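Long-range contacts in putative alpha-L-fucosidase (Bacteroides thetaiotaomicron, PDB 3EYP), which probably hydrolyses alpha-L-fucosyl linkages as a glycosidase of family 29: residues L15-R20 and P251-V256; R20-F25 and S290-N295; L63-I68 and H311-K316. One frame throughout, in Å; residues are numbered along the deposited sequence.

Contact 1 of 3, residues L15-R20 and P251-V256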
# COMPACT_ATOMS: atom_id res chain seq x y z
N LEU A 15 9.58 2.55 -6.65
CA LEU A 15 9.03 1.78 -7.78
C LEU A 15 8.73 0.33 -7.35
O LEU A 15 7.74 -0.27 -7.72
CB LEU A 15 10.03 1.79 -8.95
CG LEU A 15 10.25 3.07 -9.75
CD1 LEU A 15 11.53 2.83 -10.67
CD2 LEU A 15 8.95 3.33 -10.55
N GLU A 16 9.65 -0.25 -6.60
CA GLU A 16 9.50 -1.65 -6.13
C GLU A 16 8.23 -1.77 -5.26
O GLU A 16 7.39 -2.66 -5.43
CB GLU A 16 10.78 -2.08 -5.39
CG GLU A 16 10.70 -3.49 -4.76
CD GLU A 16 9.94 -3.50 -3.43
OE1 GLU A 16 10.23 -2.61 -2.59
OE2 GLU A 16 9.07 -4.39 -3.24
N TRP A 17 8.08 -0.80 -4.38
CA TRP A 17 6.94 -0.72 -3.43
C TRP A 17 5.63 -0.54 -4.17
O TRP A 17 4.64 -1.23 -3.93
CB TRP A 17 7.17 0.42 -2.43
CG TRP A 17 5.98 0.85 -1.62
CD1 TRP A 17 5.58 0.35 -0.42
CD2 TRP A 17 5.06 1.93 -1.93
NE1 TRP A 17 4.46 1.04 0.04
CE2 TRP A 17 4.12 2.00 -0.87
CE3 TRP A 17 4.91 2.78 -3.02
CZ2 TRP A 17 3.07 2.91 -0.87
CZ3 TRP A 17 3.86 3.68 -3.02
CH2 TRP A 17 2.96 3.75 -1.94
N TYR A 18 5.63 0.34 -5.16
CA TYR A 18 4.42 0.58 -5.93
C TYR A 18 3.92 -0.72 -6.61
O TYR A 18 2.73 -1.01 -6.69
CB TYR A 18 4.64 1.70 -6.98
CG TYR A 18 3.93 3.00 -6.69
CD1 TYR A 18 4.61 4.22 -6.77
CD2 TYR A 18 2.57 3.02 -6.38
CE1 TYR A 18 3.96 5.42 -6.56
CE2 TYR A 18 1.91 4.20 -6.15
CZ TYR A 18 2.61 5.39 -6.21
OH TYR A 18 1.95 6.57 -6.00
N ASN A 19 4.89 -1.47 -7.11
CA ASN A 19 4.62 -2.67 -7.88
C ASN A 19 4.04 -3.82 -7.05
O ASN A 19 3.45 -4.78 -7.59
CB ASN A 19 5.89 -3.13 -8.60
CG ASN A 19 5.59 -4.17 -9.66
OD1 ASN A 19 4.60 -4.06 -10.41
ND2 ASN A 19 6.39 -5.22 -9.68
N ARG A 20 4.18 -3.71 -5.74
CA ARG A 20 3.64 -4.75 -4.82
C ARG A 20 2.10 -4.80 -4.86
O ARG A 20 1.43 -5.84 -4.82
CB ARG A 20 4.09 -4.49 -3.38
CG ARG A 20 5.57 -4.46 -3.15
CD ARG A 20 5.86 -4.24 -1.64
NE ARG A 20 7.24 -3.88 -1.38
CZ ARG A 20 7.67 -3.32 -0.24
NH1 ARG A 20 6.85 -3.07 0.76
NH2 ARG A 20 8.92 -3.03 -0.12
N PRO A 251 5.01 8.79 -1.85
CA PRO A 251 3.68 8.38 -2.15
C PRO A 251 2.92 7.84 -0.93
O PRO A 251 3.52 7.42 0.05
CB PRO A 251 3.84 7.28 -3.20
CG PRO A 251 5.25 6.95 -3.25
CD PRO A 251 6.04 7.97 -2.50
N ALA A 252 1.62 7.92 -1.01
CA ALA A 252 0.72 7.43 0.05
C ALA A 252 0.64 5.92 0.13
O ALA A 252 0.39 5.19 -0.86
CB ALA A 252 -0.70 8.00 -0.11
N GLU A 253 0.72 5.44 1.37
CA GLU A 253 0.40 4.03 1.70
C GLU A 253 -0.88 3.95 2.56
O GLU A 253 -1.01 4.58 3.57
CB GLU A 253 1.59 3.40 2.43
CG GLU A 253 1.52 1.84 2.50
CD GLU A 253 2.59 1.29 3.43
OE1 GLU A 253 3.63 0.79 2.96
OE2 GLU A 253 2.43 1.41 4.63
N THR A 254 -1.87 3.20 2.07
CA THR A 254 -3.18 3.17 2.66
C THR A 254 -3.35 1.93 3.52
O THR A 254 -3.37 0.81 3.03
CB THR A 254 -4.30 3.15 1.55
OG1 THR A 254 -4.12 4.31 0.71
CG2 THR A 254 -5.69 3.17 2.14
N ASP A 255 -3.51 2.17 4.80
CA ASP A 255 -3.60 1.06 5.81
C ASP A 255 -4.97 0.88 6.38
O ASP A 255 -5.63 1.84 6.67
CB ASP A 255 -2.58 1.20 6.92
CG ASP A 255 -2.84 2.37 7.84
OD1 ASP A 255 -3.14 3.50 7.37
OD2 ASP A 255 -2.65 2.16 9.07
N VAL A 256 -5.39 -0.39 6.52
CA VAL A 256 -6.70 -0.68 7.04
C VAL A 256 -6.75 -2.11 7.55
O VAL A 256 -6.00 -2.99 7.12
CB VAL A 256 -7.80 -0.41 5.94
CG1 VAL A 256 -7.58 -1.34 4.74
CG2 VAL A 256 -9.19 -0.55 6.45
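W17 and, to a smaller extent, Y18 set two aromatic rings of helix 12-20 against P251, A252 and E253. The Y18 ring carries W17 CZ3 over the centre of one face, 3.5 Å above its plane, so the indole presents its edge there. The indole plane meets Y18 CE1, A252 O and E253 CA at its rim. W17 CG is anti to the backbone N (chi1 166°), carrying the ring toward P251-V256; CH2 reaches A252 O at 3.1 Å. P251 approaches both rings obliquely, with CG 3.6 Å from W17 CZ3 and CB 3.5 Å from Y18 OH. The hydroxyl has its polar partner in N289 O, and the Y18 ring also stacks on H421.

One polar bond joins the segments: W17 NE1 donates to E253 OE1 over 3.0 Å, close to straight at 160°. The oxygen lies near the indole plane and uses its anti lone pair. E253 OE2 accepts from W164 NE1, so two tryptophans hold this carboxylate. The nearby E162 might raise its pKa, while R20 and the two N-H donors would tend to offset this. R20 grips E16 side-on with NE and NH2, the NE-OE2 bond measuring 2.7 Å, and NH1 pairs with E162.

W17 touches V193 and V291, near the starts of their parallel strands. Such packing against strand beginnings is consistent with a helix closing the N-terminal end of a TIM barrel.

Contact 2 of 3, residues R20-F25 and S290-N295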
# COMPACT_ATOMS: atom_id res chain seq x y z
N ARG A 20 4.18 -3.71 -5.74
CA ARG A 20 3.64 -4.75 -4.82
C ARG A 20 2.10 -4.80 -4.86
O ARG A 20 1.43 -5.84 -4.82
CB ARG A 20 4.09 -4.49 -3.38
CG ARG A 20 5.57 -4.46 -3.15
CD ARG A 20 5.86 -4.24 -1.64
NE ARG A 20 7.24 -3.88 -1.38
CZ ARG A 20 7.67 -3.32 -0.24
NH1 ARG A 20 6.85 -3.07 0.76
NH2 ARG A 20 8.92 -3.03 -0.12
N GLU A 21 1.58 -3.60 -5.00
CA GLU A 21 0.11 -3.31 -5.02
C GLU A 21 -0.56 -3.48 -3.70
O GLU A 21 -1.19 -2.57 -3.18
CB GLU A 21 -0.60 -4.06 -6.15
CG GLU A 21 -0.14 -3.50 -7.48
CD GLU A 21 -0.89 -3.98 -8.70
OE1 GLU A 21 -1.78 -4.85 -8.60
OE2 GLU A 21 -0.52 -3.44 -9.78
N MET A 22 -0.33 -4.64 -3.11
CA MET A 22 -0.88 -4.97 -1.77
C MET A 22 0.24 -5.47 -0.84
O MET A 22 1.26 -6.05 -1.27
CB MET A 22 -1.95 -6.07 -1.91
CG MET A 22 -3.35 -5.64 -2.38
SD MET A 22 -4.65 -6.87 -2.56
CE MET A 22 -5.21 -7.04 -0.90
N ILE A 23 0.05 -5.23 0.44
CA ILE A 23 0.98 -5.67 1.53
C ILE A 23 0.14 -6.20 2.70
O ILE A 23 -0.91 -5.62 3.01
CB ILE A 23 1.89 -4.53 2.03
CG1 ILE A 23 2.61 -3.86 0.88
CG2 ILE A 23 2.88 -5.05 3.03
CD1 ILE A 23 3.43 -2.57 1.28
N ALA A 24 0.50 -7.33 3.32
CA ALA A 24 -0.21 -7.70 4.55
C ALA A 24 0.38 -7.10 5.83
O ALA A 24 1.55 -6.93 5.95
CB ALA A 24 -0.33 -9.22 4.70
N PHE A 25 -0.51 -6.74 6.76
CA PHE A 25 -0.12 -6.33 8.11
C PHE A 25 -0.53 -7.51 8.99
O PHE A 25 -1.50 -8.17 8.71
CB PHE A 25 -0.96 -5.14 8.59
CG PHE A 25 -0.18 -3.95 9.08
CD1 PHE A 25 1.12 -4.07 9.57
CD2 PHE A 25 -0.80 -2.68 9.09
CE1 PHE A 25 1.76 -3.00 10.02
CE2 PHE A 25 -0.13 -1.59 9.56
CZ PHE A 25 1.14 -1.72 10.01
N SER A 290 -2.00 4.54 -5.00
CA SER A 290 -1.50 4.17 -3.70
C SER A 290 -1.27 2.65 -3.63
O SER A 290 -1.17 1.96 -4.68
CB SER A 290 -2.52 4.58 -2.62
OG SER A 290 -2.06 4.38 -1.30
N VAL A 291 -1.04 2.16 -2.41
CA VAL A 291 -0.76 0.74 -2.16
C VAL A 291 -1.60 0.38 -0.92
O VAL A 291 -1.76 1.19 0.02
CB VAL A 291 0.77 0.46 -1.91
CG1 VAL A 291 1.04 -0.97 -1.23
CG2 VAL A 291 1.65 0.63 -3.17
N LEU A 292 -2.15 -0.82 -0.94
CA LEU A 292 -3.05 -1.29 0.14
C LEU A 292 -2.33 -2.22 1.13
O LEU A 292 -1.77 -3.23 0.76
CB LEU A 292 -4.27 -1.97 -0.46
CG LEU A 292 -5.28 -2.68 0.48
CD1 LEU A 292 -5.81 -1.69 1.56
CD2 LEU A 292 -6.46 -3.37 -0.31
N LEU A 293 -2.29 -1.77 2.37
CA LEU A 293 -1.71 -2.49 3.51
C LEU A 293 -2.89 -2.93 4.34
O LEU A 293 -3.59 -2.15 4.98
CB LEU A 293 -0.73 -1.59 4.30
CG LEU A 293 -0.15 -2.15 5.61
CD1 LEU A 293 0.60 -3.50 5.35
CD2 LEU A 293 0.82 -1.11 6.31
N LEU A 294 -3.18 -4.21 4.23
CA LEU A 294 -4.33 -4.83 4.84
C LEU A 294 -3.94 -5.74 5.96
O LEU A 294 -3.17 -6.68 5.77
CB LEU A 294 -5.11 -5.68 3.81
CG LEU A 294 -6.44 -6.32 4.16
CD1 LEU A 294 -7.51 -5.27 4.59
CD2 LEU A 294 -6.95 -7.16 2.92
N ASN A 295 -4.53 -5.45 7.11
CA ASN A 295 -4.28 -6.19 8.38
C ASN A 295 -5.15 -7.40 8.61
O ASN A 295 -6.39 -7.33 8.59
CB ASN A 295 -4.37 -5.23 9.57
CG ASN A 295 -4.18 -5.95 10.89
OD1 ASN A 295 -3.06 -6.30 11.26
ND2 ASN A 295 -5.27 -6.13 11.61
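Backbone hydrogen bonding sets the register. Strands 22-25 and 291-295 run parallel, their directions 26° apart, and pair M22 with L292 through to F25 with N295. The bonds alternate in direction, each strand donating to and accepting from the other: E21 O accepts from L292 N, I23 N donates to L292 O, I23 O accepts from L294 N, and F25 N donates to L294 O. The I23 N to L292 O bond is the shortest, at 2.7 Å. Their geometry differs: L294 N lies nearly along the I23 C=O axis (170°), whereas F25 N sits well above the carbonyl plane of L294, off its lone pairs. CA-H...O contacts fill in between, among them M22 CA to L292 O at 3.2 Å.

Apolar contacts divide by face. On one, M22 lies beside L292 and L294, its chain bent at the thioether so that CE comes 3.9 Å from L292 CD2; helix 275-283 covers this side. On the other, I23 CG2 meets L293 CD1 at 3.6 Å, and I23 CD1 meets V291 CG1. W17 and E253 border that side.

The aromatic contact is a CH-pi interaction: L293 CD2 lies over one face of the F25 ring, 3.7 Å from the centroid and displaced toward the rim. Beside it, N295 OD1 is held by H27 and ND2 by W262 O and S257 OG.

E21, with positive phi (71°), leaves helix 12-20 and turns the chain into the strand. Joining the first and last strands of the alpha-L-fucosidase family domain's parallel sheet by parallel pairing is the closure characteristic of a TIM barrel.

Contact 3 of 3, residues L63-I68 and H311-K316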
# COMPACT_ATOMS: atom_id res chain seq x y z
N LEU A 63 -1.75 -15.40 2.29
CA LEU A 63 -1.23 -14.38 1.39
C LEU A 63 -1.07 -14.90 0.00
O LEU A 63 -1.29 -14.17 -0.95
CB LEU A 63 0.11 -13.83 1.86
CG LEU A 63 0.08 -13.18 3.25
CD1 LEU A 63 1.36 -12.42 3.50
CD2 LEU A 63 -1.21 -12.28 3.51
N LYS A 64 -0.63 -16.15 -0.14
CA LYS A 64 -0.49 -16.72 -1.48
C LYS A 64 -1.84 -16.71 -2.18
O LYS A 64 -1.98 -16.22 -3.30
CB LYS A 64 0.06 -18.15 -1.45
CG LYS A 64 1.46 -18.17 -1.07
CD LYS A 64 2.36 -17.75 -2.22
CE LYS A 64 3.83 -17.91 -1.85
NZ LYS A 64 4.68 -17.49 -2.99
N ALA A 65 -2.85 -17.23 -1.49
CA ALA A 65 -4.18 -17.33 -2.08
C ALA A 65 -4.75 -15.97 -2.37
O ALA A 65 -5.72 -15.82 -3.14
CB ALA A 65 -5.16 -18.09 -1.20
N ALA A 66 -4.19 -14.97 -1.71
CA ALA A 66 -4.75 -13.64 -1.81
C ALA A 66 -4.00 -12.75 -2.74
O ALA A 66 -4.38 -11.61 -2.92
CB ALA A 66 -4.89 -13.01 -0.48
N GLY A 67 -2.97 -13.31 -3.34
CA GLY A 67 -2.07 -12.61 -4.25
C GLY A 67 -1.23 -11.50 -3.65
O GLY A 67 -0.85 -10.56 -4.36
N ILE A 68 -0.94 -11.61 -2.35
CA ILE A 68 -0.18 -10.57 -1.59
C ILE A 68 1.31 -10.90 -1.51
O ILE A 68 1.67 -11.96 -0.96
CB ILE A 68 -0.77 -10.35 -0.13
CG1 ILE A 68 -2.22 -9.83 -0.21
CG2 ILE A 68 0.11 -9.34 0.74
CD1 ILE A 68 -3.07 -9.85 1.16
N HIS A 311 -12.27 -14.07 2.43
CA HIS A 311 -12.60 -12.80 1.82
C HIS A 311 -11.47 -12.20 0.98
O HIS A 311 -11.73 -11.66 -0.06
CB HIS A 311 -13.12 -11.81 2.87
CG HIS A 311 -14.47 -12.19 3.41
ND1 HIS A 311 -15.24 -11.36 4.18
CD2 HIS A 311 -15.16 -13.36 3.32
CE1 HIS A 311 -16.35 -11.98 4.53
NE2 HIS A 311 -16.33 -13.21 4.03
N ALA A 312 -10.25 -12.27 1.52
CA ALA A 312 -9.02 -11.95 0.81
C ALA A 312 -8.80 -12.81 -0.43
O ALA A 312 -8.39 -12.33 -1.52
CB ALA A 312 -7.79 -12.07 1.76
N ALA A 313 -9.06 -14.10 -0.29
CA ALA A 313 -8.93 -15.02 -1.46
C ALA A 313 -9.96 -14.67 -2.57
O ALA A 313 -9.65 -14.64 -3.75
CB ALA A 313 -9.05 -16.53 -1.04
N LEU A 314 -11.18 -14.40 -2.16
CA LEU A 314 -12.26 -14.05 -3.10
C LEU A 314 -11.98 -12.68 -3.76
O LEU A 314 -12.23 -12.48 -4.93
CB LEU A 314 -13.63 -14.04 -2.41
CG LEU A 314 -14.10 -15.40 -1.87
CD1 LEU A 314 -15.41 -15.31 -1.03
CD2 LEU A 314 -14.21 -16.40 -3.03
N LEU A 315 -11.46 -11.73 -2.99
CA LEU A 315 -11.07 -10.44 -3.59
C LEU A 315 -10.08 -10.69 -4.72
O LEU A 315 -10.13 -10.07 -5.78
CB LEU A 315 -10.51 -9.48 -2.54
CG LEU A 315 -9.89 -8.15 -2.99
CD1 LEU A 315 -10.88 -7.21 -3.62
CD2 LEU A 315 -9.18 -7.54 -1.79
N LYS A 316 -9.16 -11.60 -4.50
CA LYS A 316 -8.08 -11.84 -5.51
C LYS A 316 -8.69 -12.42 -6.79
O LYS A 316 -8.38 -12.00 -7.92
CB LYS A 316 -7.00 -12.79 -4.96
CG LYS A 316 -6.09 -13.38 -6.00
CD LYS A 316 -5.28 -12.30 -6.68
CE LYS A 316 -4.15 -12.86 -7.57
NZ LYS A 316 -3.56 -11.67 -8.32
O HOH W 1 -6.48 -10.24 -1.92
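Small side chains permit the tight, inner half of this contact. A66 CB meets A312 CB at 3.8 Å, both residues buried, and its methyl lies 3.7 Å from A312 O. The backbones come correspondingly close, with A66 CA 4.4 Å from A313 CA. On this core side, next to buried L315, one water donates to both A66 O (2.7 Å) and A312 O, and so bridges two acceptors that could not bond each other. A65 CB and A313 CB, at 4.2 Å, continue the methyl-to-methyl packing toward the surface.

The solvent-facing side is made by K316. It is close at CB, 3.5 Å from A66 O, and loosens outward. Its CG is anti to the backbone N (chi1 164°), then the chain bends at chi2 (63°) and runs extended, until CE passes G67 CA at 3.9 Å. The ammonium goes beyond the interface to pair with D320, so K316 contributes its aliphatic portion here.

Helix 56-65 ends beneath this chain in a Schellman motif at G67, which has positive phi (65°), with G67 N bonded to K64 O and I68 N to L63 O. The turn leads toward strand 70-76, while L63 and I68 pack on strand 22-26. Alanine-lined packing between the helices following the first and last strands of the parallel sheet joins adjacent parts of the outer helical layer of a TIM barrel.

Overall arrangement
Contacts 1 and 2 share R20, and their centres lie 7 Å apart. A side-chain bond at the strand starts, A252 O to S290 OG at 2.6 Å, and a backbone bond between the strands, V256 O to N295 N at 2.9 Å, both probable, join them. Contact 3 lies outside the barrel wall, its centre about 12 Å from that of contact 2; the two touch through A24 CB and L63 CD2, 3.4 Å apart. It is about 17 Å, centre to centre, from contact 1 and does not touch it. The three thus sample barrel bottom, wall and outer layer. In TIM-barrel glycosidases the active site lies at the C-terminal strand ends; D255, on strand 253-257, binds a glycerol that probably came from crystallisation.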